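Local coordinates for protein NegoA.19184.a (Neisseria gonorrhoeae, PDB 5UEB) that is of unknown function, a hypothetical gonococcal protein of the DUF4265 family built from two antiparallel sheets with helices packed beside one of them, at residues Q42-N54 and K102-N114. Residues are numbered along the deposited sequence; the frame is centred on the assembly and turned at random.
Sequences QEIPLFAPNLALN and KIRKNGENYLSVN. With EDO (1,2-ethanediol), chain N.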
ATOM      1  N   GLN B  42     -16.951   7.966  -1.527  1.00  9.85           N
ATOM      2  CA  GLN B  42     -18.341   7.750  -1.920  1.00 10.24           C
ATOM      3  C   GLN B  42     -18.527   7.620  -3.430  1.00 10.69           C
ATOM      4  O   GLN B  42     -19.644   7.779  -3.936  1.00 14.97           O
ATOM      5  CB  GLN B  42     -19.223   8.849  -1.327  1.00 10.39           C
ATOM      6  CG  GLN B  42     -19.197   8.827   0.198  1.00 11.31           C
ATOM      7  CD  GLN B  42     -20.141   9.827   0.792  1.00 12.90           C
ATOM      8  OE1 GLN B  42     -20.095  11.012   0.458  1.00 12.70           O
ATOM      9  NE2 GLN B  42     -21.022   9.366   1.681  1.00 15.22           N
ATOM     10  N   GLU B  43     -17.458   7.328  -4.162  1.00 11.11           N
ATOM     11  CA  GLU B  43     -17.536   7.024  -5.579  1.00 13.00           C
ATOM     12  C   GLU B  43     -16.713   5.775  -5.831  1.00 13.14           C
ATOM     13  O   GLU B  43     -15.781   5.473  -5.080  1.00 13.75           O
ATOM     14  CB  GLU B  43     -16.924   8.147  -6.437  1.00 13.40           C
ATOM     15  CG  GLU B  43     -17.652   9.469  -6.372  1.00 17.75           C
ATOM     16  CD  GLU B  43     -17.145  10.428  -7.425  1.00 21.17           C
ATOM     17  OE1 GLU B  43     -17.796  10.555  -8.480  1.00 24.54           O
ATOM     18  OE2 GLU B  43     -16.074  11.043  -7.208  1.00 18.69           O
ATOM     19  N   ILE B  44     -17.067   5.049  -6.888  1.00  9.97           N
ATOM     20  CA  ILE B  44     -16.273   3.895  -7.322  1.00  9.93           C
ATOM     21  C   ILE B  44     -15.023   4.415  -8.025  1.00 11.54           C
ATOM     22  O   ILE B  44     -15.147   5.135  -9.026  1.00 12.30           O
ATOM     23  CB  ILE B  44     -17.086   3.014  -8.272  1.00 10.46           C
ATOM     24  CG1 ILE B  44     -18.349   2.515  -7.576  1.00 12.58           C
ATOM     25  CG2 ILE B  44     -16.233   1.821  -8.739  1.00 12.65           C
ATOM     26  CD1 ILE B  44     -19.331   1.869  -8.524  1.00 14.83           C
ATOM     27  N   PRO B  45     -13.815   4.085  -7.565  1.00 11.48           N
ATOM     28  CA  PRO B  45     -12.611   4.581  -8.250  1.00 10.94           C
ATOM     29  C   PRO B  45     -12.523   4.018  -9.663  1.00 12.83           C
ATOM     30  O   PRO B  45     -12.695   2.817  -9.879  1.00 12.59           O
ATOM     31  CB  PRO B  45     -11.465   4.066  -7.367  1.00 12.63           C
ATOM     32  CG  PRO B  45     -12.108   3.847  -5.998  1.00 13.33           C
ATOM     33  CD  PRO B  45     -13.487   3.332  -6.338  1.00 11.93           C
ATOM     34  N   LEU B  46     -12.269   4.903 -10.632  1.00 11.96           N
ATOM     35  CA  LEU B  46     -12.194   4.485 -12.028  1.00 13.06           C
ATOM     36  C   LEU B  46     -10.853   3.848 -12.358  1.00 12.32           C
ATOM     37  O   LEU B  46     -10.803   2.866 -13.107  1.00 13.72           O
ATOM     38  CB  LEU B  46     -12.439   5.679 -12.958  1.00 12.81           C
ATOM     39  CG  LEU B  46     -13.881   6.188 -13.029  1.00 14.87           C
ATOM     40  CD1 LEU B  46     -13.922   7.488 -13.840  1.00 18.95           C
ATOM     41  CD2 LEU B  46     -14.773   5.125 -13.659  1.00 16.60           C
ATOM     42  N   PHE B  47      -9.755   4.403 -11.833  1.00 12.62           N
ATOM     43  CA  PHE B  47      -8.417   4.002 -12.268  1.00 12.59           C
ATOM     44  C   PHE B  47      -7.449   3.739 -11.121  1.00 13.94           C
ATOM     45  O   PHE B  47      -6.572   2.874 -11.240  1.00 16.06           O
ATOM     46  CB  PHE B  47      -7.810   5.080 -13.168  1.00 17.41           C
ATOM     47  CG  PHE B  47      -8.635   5.386 -14.376  1.00 18.26           C
ATOM     48  CD1 PHE B  47      -8.708   4.484 -15.420  1.00 24.03           C
ATOM     49  CD2 PHE B  47      -9.341   6.573 -14.461  1.00 23.43           C
ATOM     50  CE1 PHE B  47      -9.476   4.762 -16.533  1.00 30.49           C
ATOM     51  CE2 PHE B  47     -10.108   6.854 -15.570  1.00 26.25           C
ATOM     52  CZ  PHE B  47     -10.180   5.946 -16.598  1.00 25.77           C
ATOM     53  N   ALA B  48      -7.561   4.489 -10.033  1.00 14.38           N
ATOM     54  CA  ALA B  48      -6.610   4.338  -8.945  1.00 14.21           C
ATOM     55  C   ALA B  48      -6.754   2.945  -8.344  1.00 14.04           C
ATOM     56  O   ALA B  48      -7.881   2.500  -8.080  1.00 15.64           O
ATOM     57  CB  ALA B  48      -6.838   5.401  -7.872  1.00 16.10           C
ATOM     58  N   PRO B  49      -5.663   2.224  -8.135  1.00 13.61           N
ATOM     59  CA  PRO B  49      -5.758   0.857  -7.622  1.00 14.70           C
ATOM     60  C   PRO B  49      -5.869   0.804  -6.102  1.00 16.40           C
ATOM     61  O   PRO B  49      -5.585   1.770  -5.388  1.00 14.79           O
ATOM     62  CB  PRO B  49      -4.433   0.230  -8.081  1.00 17.83           C
ATOM     63  CG  PRO B  49      -3.479   1.382  -8.119  1.00 18.92           C
ATOM     64  CD  PRO B  49      -4.296   2.570  -8.574  1.00 16.01           C
ATOM     65  N   ASN B  50      -6.304  -0.363  -5.623  1.00 13.52           N
ATOM     66  CA  ASN B  50      -6.313  -0.721  -4.205  1.00 14.79           C
ATOM     67  C   ASN B  50      -7.308   0.083  -3.377  1.00 12.50           C
ATOM     68  O   ASN B  50      -7.134   0.213  -2.162  1.00 15.80           O
ATOM     69  CB  ASN B  50      -4.909  -0.683  -3.588  1.00 16.32           C
ATOM     70  CG  ASN B  50      -3.906  -1.492  -4.388  1.00 22.06           C
ATOM     71  OD1 ASN B  50      -2.867  -0.985  -4.807  1.00 36.06           O
ATOM     72  ND2 ASN B  50      -4.226  -2.751  -4.613  1.00 23.60           N
ATOM     73  N   LEU B  51      -8.346   0.628  -4.014  1.00 10.28           N
ATOM     74  CA  LEU B  51      -9.368   1.424  -3.341  1.00 10.53           C
ATOM     75  C   LEU B  51     -10.763   1.014  -3.803  1.00 11.65           C
ATOM     76  O   LEU B  51     -10.963   0.599  -4.950  1.00 11.71           O
ATOM     77  CB  LEU B  51      -9.156   2.924  -3.607  1.00 10.96           C
ATOM     78  CG  LEU B  51      -7.932   3.527  -2.931  1.00 12.73           C
ATOM     79  CD1 LEU B  51      -7.712   4.955  -3.439  1.00 14.19           C
ATOM     80  CD2 LEU B  51      -8.132   3.523  -1.429  1.00 15.20           C
ATOM     81  N   ALA B  52     -11.732   1.138  -2.899  1.00  9.92           N
ATOM     82  CA  ALA B  52     -13.103   0.769  -3.207  1.00 10.62           C
ATOM     83  C   ALA B  52     -14.072   1.759  -2.582  1.00 11.18           C
ATOM     84  O   ALA B  52     -13.757   2.451  -1.608  1.00 10.80           O
ATOM     85  CB  ALA B  52     -13.439  -0.643  -2.700  1.00 11.11           C
ATOM     86  N   LEU B  53     -15.261   1.801  -3.173  1.00 10.49           N
ATOM     87  CA  LEU B  53     -16.386   2.543  -2.613  1.00  9.28           C
ATOM     88  C   LEU B  53     -16.533   2.238  -1.126  1.00 11.17           C
ATOM     89  O   LEU B  53     -16.475   1.077  -0.702  1.00 11.65           O
ATOM     90  CB  LEU B  53     -17.656   2.096  -3.348  1.00 12.25           C
ATOM     91  CG  LEU B  53     -18.997   2.680  -2.889  1.00 12.49           C
ATOM     92  CD1 LEU B  53     -19.048   4.174  -3.214  1.00 14.02           C
ATOM     93  CD2 LEU B  53     -20.161   1.938  -3.546  1.00 15.52           C
ATOM     94  N   ASN B  54     -16.716   3.297  -0.336  1.00 10.22           N
ATOM     95  CA  ASN B  54     -16.956   3.235   1.101  1.00 10.43           C
ATOM     96  C   ASN B  54     -15.734   2.828   1.915  1.00 10.22           C
ATOM     97  O   ASN B  54     -15.849   2.647   3.129  1.00 11.54           O
ATOM     98  CB  ASN B  54     -18.230   2.461   1.468  1.00 11.14           C
ATOM     99  CG  ASN B  54     -19.481   3.178   0.990  1.00 13.40           C
ATOM    100  OD1 ASN B  54     -19.528   4.410   0.993  1.00 18.57           O
ATOM    101  ND2 ASN B  54     -20.488   2.424   0.578  1.00 15.19           N
ATOM    102  N   LYS B 102     -22.539  -2.497  -8.675  1.00 15.05           N
ATOM    103  CA  LYS B 102     -22.874  -1.132  -9.060  1.00 15.34           C
ATOM    104  C   LYS B 102     -21.813  -0.654 -10.035  1.00 13.73           C
ATOM    105  O   LYS B 102     -20.631  -0.956  -9.860  1.00 15.30           O
ATOM    106  CB  LYS B 102     -22.892  -0.205  -7.840  1.00 17.38           C
ATOM    107  CG  LYS B 102     -24.015  -0.501  -6.849  1.00 25.77           C
ATOM    108  CD  LYS B 102     -23.999   0.495  -5.703  1.00 35.50           C
ATOM    109  CE  LYS B 102     -24.858   0.032  -4.537  1.00 49.60           C
ATOM    110  NZ  LYS B 102     -24.716   0.946  -3.366  1.00 53.30           N
ATOM    111  N   ILE B 103     -22.231   0.073 -11.066  1.00 16.81           N
ATOM    112  CA  ILE B 103     -21.307   0.425 -12.138  1.00 17.40           C
ATOM    113  C   ILE B 103     -21.109   1.937 -12.188  1.00 16.47           C
ATOM    114  O   ILE B 103     -21.994   2.725 -11.832  1.00 18.49           O
ATOM    115  CB  ILE B 103     -21.740  -0.140 -13.508  1.00 22.26           C
ATOM    116  CG1 ILE B 103     -22.984   0.570 -14.028  1.00 28.11           C
ATOM    117  CG2 ILE B 103     -21.992  -1.649 -13.409  1.00 19.71           C
ATOM    118  CD1 ILE B 103     -23.403   0.113 -15.412  1.00 28.23           C
ATOM    119  N   ARG B 104     -19.913   2.331 -12.617  1.00 14.79           N
ATOM    120  CA  ARG B 104     -19.599   3.720 -12.929  1.00 13.98           C
ATOM    121  C   ARG B 104     -18.942   3.745 -14.301  1.00 13.59           C
ATOM    122  O   ARG B 104     -17.958   3.037 -14.524  1.00 15.18           O
ATOM    123  CB  ARG B 104     -18.643   4.306 -11.878  1.00 12.75           C
ATOM    124  CG  ARG B 104     -18.340   5.787 -12.112  1.00 13.56           C
ATOM    125  CD  ARG B 104     -17.324   6.336 -11.129  1.00 13.90           C
ATOM    126  NE  ARG B 104     -16.976   7.709 -11.484  1.00 15.21           N
ATOM    127  CZ  ARG B 104     -16.035   8.426 -10.881  1.00 17.79           C
ATOM    128  NH1 ARG B 104     -15.332   7.903  -9.887  1.00 14.59           N
ATOM    129  NH2 ARG B 104     -15.794   9.666 -11.289  1.00 16.98           N
ATOM    130  N   LYS B 105     -19.491   4.540 -15.220  1.00 16.17           N
ATOM    131  CA  LYS B 105     -18.973   4.645 -16.583  1.00 16.28           C
ATOM    132  C   LYS B 105     -17.860   5.679 -16.674  1.00 19.79           C
ATOM    133  O   LYS B 105     -17.846   6.678 -15.947  1.00 20.47           O
ATOM    134  CB  LYS B 105     -20.079   5.072 -17.553  1.00 21.18           C
ATOM    135  CG  LYS B 105     -21.255   4.127 -17.668  1.00 24.53           C
ATOM    136  CD  LYS B 105     -22.380   4.739 -18.504  1.00 32.25           C
ATOM    137  CE  LYS B 105     -21.920   5.064 -19.919  1.00 39.82           C
ATOM    138  NZ  LYS B 105     -23.010   5.675 -20.735  1.00 41.09           N
ATOM    139  N   ASN B 106     -16.929   5.445 -17.603  1.00 18.85           N
ATOM    140  CA  ASN B 106     -16.032   6.488 -18.102  1.00 18.62           C
ATOM    141  C   ASN B 106     -16.131   6.422 -19.623  1.00 23.19           C
ATOM    142  O   ASN B 106     -15.395   5.676 -20.273  1.00 27.32           O
ATOM    143  CB  ASN B 106     -14.600   6.324 -17.614  1.00 21.69           C
ATOM    144  CG  ASN B 106     -13.739   7.531 -17.949  1.00 27.97           C
ATOM    145  OD1 ASN B 106     -12.815   7.448 -18.757  1.00 35.80           O
ATOM    146  ND2 ASN B 106     -14.066   8.671 -17.350  1.00 30.63           N
ATOM    147  N   GLY B 107     -17.052   7.200 -20.188  1.00 25.30           N
ATOM    148  CA  GLY B 107     -17.307   7.054 -21.603  1.00 24.16           C
ATOM    149  C   GLY B 107     -18.097   5.779 -21.870  1.00 23.51           C
ATOM    150  O   GLY B 107     -18.646   5.143 -20.963  1.00 23.95           O
ATOM    151  N   GLU B 108     -18.116   5.386 -23.141  1.00 25.38           N
ATOM    152  CA  GLU B 108     -18.979   4.301 -23.590  1.00 27.22           C
ATOM    153  C   GLU B 108     -18.338   2.922 -23.506  1.00 28.55           C
ATOM    154  O   GLU B 108     -19.061   1.922 -23.574  1.00 29.24           O
ATOM    155  CB  GLU B 108     -19.444   4.557 -25.024  1.00 29.24           C
ATOM    156  CG  GLU B 108     -20.310   5.794 -25.139  1.00 40.77           C
ATOM    157  CD  GLU B 108     -21.521   5.729 -24.227  1.00 43.52           C
ATOM    158  OE1 GLU B 108     -22.419   4.901 -24.488  1.00 45.83           O
ATOM    159  OE2 GLU B 108     -21.570   6.494 -23.240  1.00 41.15           O
ATOM    160  N   ASN B 109     -17.016   2.832 -23.355  1.00 22.67           N
ATOM    161  CA  ASN B 109     -16.335   1.545 -23.447  1.00 22.41           C
ATOM    162  C   ASN B 109     -15.611   1.137 -22.169  1.00 21.56           C
ATOM    163  O   ASN B 109     -14.844   0.167 -22.192  1.00 19.33           O
ATOM    164  CB  ASN B 109     -15.356   1.537 -24.624  1.00 23.54           C
ATOM    165  CG  ASN B 109     -16.021   1.898 -25.932  1.00 30.73           C
ATOM    166  OD1 ASN B 109     -15.818   2.988 -26.459  1.00 39.43           O
ATOM    167  ND2 ASN B 109     -16.829   0.985 -26.460  1.00 41.65           N
ATOM    168  N   TYR B 110     -15.832   1.830 -21.057  1.00 17.54           N
ATOM    169  CA  TYR B 110     -15.099   1.558 -19.829  1.00 16.88           C
ATOM    170  C   TYR B 110     -16.043   1.651 -18.646  1.00 16.87           C
ATOM    171  O   TYR B 110     -16.834   2.598 -18.543  1.00 16.73           O
ATOM    172  CB  TYR B 110     -13.964   2.572 -19.630  1.00 15.99           C
ATOM    173  CG  TYR B 110     -13.035   2.269 -18.467  1.00 14.98           C
ATOM    174  CD1 TYR B 110     -13.333   2.681 -17.167  1.00 14.46           C
ATOM    175  CD2 TYR B 110     -11.847   1.583 -18.676  1.00 22.44           C
ATOM    176  CE1 TYR B 110     -12.477   2.412 -16.116  1.00 14.82           C
ATOM    177  CE2 TYR B 110     -10.984   1.305 -17.630  1.00 20.98           C
ATOM    178  CZ  TYR B 110     -11.299   1.728 -16.354  1.00 16.42           C
ATOM    179  OH  TYR B 110     -10.431   1.445 -15.325  1.00 15.50           O
ATOM    180  N   LEU B 111     -15.944   0.675 -17.753  1.00 15.19           N
ATOM    181  CA  LEU B 111     -16.704   0.657 -16.517  1.00 15.02           C
ATOM    182  C   LEU B 111     -15.779   0.287 -15.377  1.00 12.71           C
ATOM    183  O   LEU B 111     -14.875  -0.535 -15.538  1.00 15.01           O
ATOM    184  CB  LEU B 111     -17.790  -0.448 -16.543  1.00 20.46           C
ATOM    185  CG  LEU B 111     -19.062  -0.253 -17.357  1.00 24.50           C
ATOM    186  CD1 LEU B 111     -19.916  -1.509 -17.291  1.00 23.11           C
ATOM    187  CD2 LEU B 111     -19.827   0.955 -16.831  1.00 24.94           C
ATOM    188  N   SER B 112     -16.013   0.886 -14.220  0.73 11.21           N
ATOM    189  CA  SER B 112     -15.495   0.350 -12.974  0.73 12.19           C
ATOM    190  C   SER B 112     -16.687  -0.117 -12.152  0.73 14.49           C
ATOM    191  O   SER B 112     -17.679   0.611 -12.024  0.73 15.58           O
ATOM    192  CB  SER B 112     -14.664   1.401 -12.242  0.73 12.84           C
ATOM    193  OG  SER B 112     -13.777   0.809 -11.326  0.73 11.54           O
ATOM    194  N   VAL B 113     -16.594  -1.336 -11.621  1.00 13.06           N
ATOM    195  CA  VAL B 113     -17.709  -2.034 -10.993  1.00 14.24           C
ATOM    196  C   VAL B 113     -17.371  -2.309  -9.541  1.00 13.38           C
ATOM    197  O   VAL B 113     -16.290  -2.827  -9.238  1.00 12.53           O
ATOM    198  CB  VAL B 113     -18.015  -3.349 -11.729  1.00 13.99           C
ATOM    199  CG1 VAL B 113     -19.207  -4.053 -11.088  1.00 15.95           C
ATOM    200  CG2 VAL B 113     -18.247  -3.075 -13.216  1.00 18.27           C
ATOM    201  N   ASN B 114     -18.305  -1.983  -8.650  1.00 12.06           N
ATOM    202  CA  ASN B 114     -18.202  -2.315  -7.237  1.00 11.83           C
ATOM    203  C   ASN B 114     -18.987  -3.587  -6.959  1.00 13.65           C
ATOM    204  O   ASN B 114     -20.175  -3.669  -7.294  1.00 16.83           O
ATOM    205  CB  ASN B 114     -18.794  -1.210  -6.363  1.00 11.58           C
ATOM    206  CG  ASN B 114     -18.636  -1.512  -4.898  1.00 13.13           C
ATOM    207  OD1 ASN B 114     -17.556  -1.329  -4.337  1.00 13.50           O
ATOM    208  ND2 ASN B 114     -19.707  -2.007  -4.267  1.00 16.12           N
TER
HETATM  209  C1  EDO N 207      -3.157   2.779  -2.973  1.00 42.44           C
HETATM  210  O1  EDO N 207      -3.414   2.495  -1.592  1.00 47.76           O
HETATM  211  C2  EDO N 207      -4.019   3.938  -3.465  1.00 33.29           C
HETATM  212  O2  EDO N 207      -3.762   4.173  -4.855  1.00 35.54           O
HETATM  213  O   HOH W   1     -15.562   0.163  -5.549  1.00 12.65           O
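Three successive carbonyls of the 42-54 loop are each met by a side chain from the 102-105/110-114 hairpin. R104 NH1 donates to I44 O over 2.9 Å, the oxygen lying in the guanidinium plane; the hydroxyls donate the other two hydrogen bonds, S112 OG to P45 O at 2.7 Å and Y110 OH to L46 O at 2.7 Å, at the edge of the tyrosine ring. R104, extended from CG to NE, carries its guanidinium between two neighbours: L46 CD1 sits over the centre of one face, while the carboxylate of E43 stacks on the other, planes 28° apart. Because E43 OE1 stands 3.6 Å from R104 NH2, well out of the guanidinium plane, that salt bridge acts through charge alone; E43 OE2 accepts a hydrogen bond from S30 N. F47 leans obliquely on Y110, F47 CE1 3.5 Å from Y110 CZ, and turns an edge to N106 OD1. At the far end I44 CD1 packs 3.8 Å from N114 CB, and one water links L53 N to N114 OD1. The E27 carboxylate accepts hydrogen bonds from L46 N, F47 N and A48 N. The contact joins the two antiparallel sheets: the loop between strands 39-41 and 56-62 presents carbonyls to side chains of the other sheet's edge β-hairpin.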